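Local coordinates for DUF1491 domain-containing protein (Caulobacter crescentus, PDB 4GOQ) that is of unknown function, a small single-chain bacterial protein of the DUF1491 family with a mixed five-stranded sheet and two helices, at residues Gly35-Val39 against Leu51-Ala55. Sequence-based numbering, arbitrary orientation.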
loop_
_atom_site.group_PDB
_atom_site.type_symbol
_atom_site.label_atom_id
_atom_site.label_comp_id
_atom_site.label_asym_id
_atom_site.label_seq_id
_atom_site.Cartn_x
_atom_site.Cartn_y
_atom_site.Cartn_z
ATOM N N GLY A 35 -12.432 -0.115 -5.031
ATOM C CA GLY A 35 -11.475 0.951 -4.778
ATOM C C GLY A 35 -10.032 0.518 -4.971
ATOM O O GLY A 35 -9.642 -0.602 -4.600
ATOM N N ALA A 36 -9.223 1.415 -5.557
ATOM C CA ALA A 36 -7.782 1.197 -5.708
ATOM C C ALA A 36 -7.121 1.227 -4.333
ATOM O O ALA A 36 -7.728 1.706 -3.383
ATOM C CB ALA A 36 -7.194 2.279 -6.582
ATOM N N VAL A 37 -5.872 0.771 -4.224
ATOM C CA VAL A 37 -5.152 0.731 -2.948
ATOM C C VAL A 37 -3.747 1.330 -3.079
ATOM O O VAL A 37 -3.045 1.049 -4.050
ATOM C CB VAL A 37 -5.037 -0.722 -2.375
ATOM C CG1 VAL A 37 -4.332 -0.731 -1.014
ATOM C CG2 VAL A 37 -6.402 -1.411 -2.254
ATOM N N LEU A 38 -3.360 2.162 -2.088
ATOM C CA LEU A 38 -2.006 2.659 -1.887
ATOM C C LEU A 38 -1.477 1.976 -0.656
ATOM O O LEU A 38 -2.143 1.999 0.367
ATOM C CB LEU A 38 -1.928 4.191 -1.674
ATOM C CG LEU A 38 -2.064 5.140 -2.841
ATOM C CD1 LEU A 38 -1.725 6.571 -2.374
ATOM C CD2 LEU A 38 -1.139 4.751 -4.020
ATOM N N VAL A 39 -0.274 1.414 -0.716
ATOM C CA VAL A 39 0.330 0.794 0.457
ATOM C C VAL A 39 1.595 1.561 0.812
ATOM O O VAL A 39 2.485 1.676 -0.021
ATOM C CB VAL A 39 0.628 -0.719 0.252
ATOM C CG1 VAL A 39 1.321 -1.322 1.480
ATOM C CG2 VAL A 39 -0.642 -1.485 -0.088
ATOM N N LEU A 51 6.202 3.710 -0.999
ATOM C CA LEU A 51 4.775 3.797 -1.326
ATOM C C LEU A 51 4.544 2.964 -2.590
ATOM O O LEU A 51 5.310 3.077 -3.556
ATOM C CB LEU A 51 4.389 5.268 -1.512
ATOM C CG LEU A 51 2.922 5.648 -1.447
ATOM C CD1 LEU A 51 2.331 5.361 -0.061
ATOM C CD2 LEU A 51 2.774 7.143 -1.704
ATOM N N PHE A 52 3.549 2.063 -2.540
ATOM C CA PHE A 52 3.225 1.166 -3.638
ATOM C C PHE A 52 1.802 1.436 -4.134
ATOM O O PHE A 52 0.889 1.588 -3.316
ATOM C CB PHE A 52 3.374 -0.323 -3.188
ATOM C CG PHE A 52 4.769 -0.707 -2.739
ATOM C CD1 PHE A 52 5.758 -1.008 -3.670
ATOM C CD2 PHE A 52 5.089 -0.781 -1.389
ATOM C CE1 PHE A 52 7.044 -1.370 -3.258
ATOM C CE2 PHE A 52 6.369 -1.160 -0.979
ATOM C CZ PHE A 52 7.344 -1.435 -1.914
ATOM N N SER A 53 1.634 1.536 -5.462
ATOM C CA SER A 53 0.341 1.675 -6.144
ATOM C C SER A 53 0.191 0.546 -7.175
ATOM O O SER A 53 1.168 -0.095 -7.576
ATOM C CB SER A 53 0.156 3.043 -6.794
ATOM O OG SER A 53 1.065 3.228 -7.870
ATOM N N GLU A 54 -1.043 0.291 -7.579
ATOM C CA GLU A 54 -1.373 -0.804 -8.491
ATOM C C GLU A 54 -1.055 -0.508 -9.939
ATOM O O GLU A 54 -1.295 0.587 -10.426
ATOM C CB GLU A 54 -2.857 -1.133 -8.373
ATOM C CG GLU A 54 -3.293 -1.533 -6.983
ATOM C CD GLU A 54 -4.768 -1.866 -6.867
ATOM O OE1 GLU A 54 -5.209 -2.899 -7.418
ATOM O OE2 GLU A 54 -5.490 -1.085 -6.220
ATOM N N ALA A 55 -0.544 -1.505 -10.639
ATOM C CA ALA A 55 -0.275 -1.445 -12.069
ATOM C C ALA A 55 -0.617 -2.790 -12.693
ATOM O O ALA A 55 -0.892 -3.749 -11.964
ATOM C CB ALA A 55 1.173 -1.075 -12.342
HETATM O O HOH W 1 -8.118 -2.493 -5.911
HETATM O O HOH W 2 -3.410 1.756 -6.669
#
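Val39 and Phe52 form an antiparallel hydrogen-bonded pair between strands 37-43 and 48-56 of a beta hairpin. Val39 N donates to Phe52 O (2.9 Å) almost straight and in the carbonyl plane, and Phe52 N returns a bond to Val39 O (2.8 Å). Leu38 CA also makes a CA-H...O contact to Phe52 O, and Leu51 CA one to Val39 O. Leu51 carries its CG anti to the backbone N (chi1 -162°), which brings CD1 alongside Val39 O at 3.7 Å. On the face bearing Leu38 and Ser53, the branch tip Leu38 CD2 presses on Ser53 CB at 3.5 Å; Val39 and Phe52 point to the other face.

Toward Gly35 the strands splay and direct pairing gives way to water and a carboxylate. One water donates to Val37 O (2.7 Å) and accepts from Glu54 N, bridging the two backbones. Beyond it, the extended side chain of Glu54 reaches across to Val37, whose N donates to Glu54 OE2 (2.8 Å) nearly along the C-O axis, although the hydrogen bond is bent, with an N-H...O angle of 138°. A second water lies within hydrogen-bonding distance of Gly35 O and of the same OE2, with more acceptors around it than it has protons. Arg62 forms a salt bridge with Glu54 OE1, so both carboxylate oxygens are held, and a glycerol, probably from crystallisation, also bonds OE1.

Within the mixed sheet, strand 91-97 flanks 37-43 and strand 62-65 flanks 48-56. Helix 6-19 packs on Val37 and Val39, while helix 74-86 covers Leu38 and Leu51 on the opposite face.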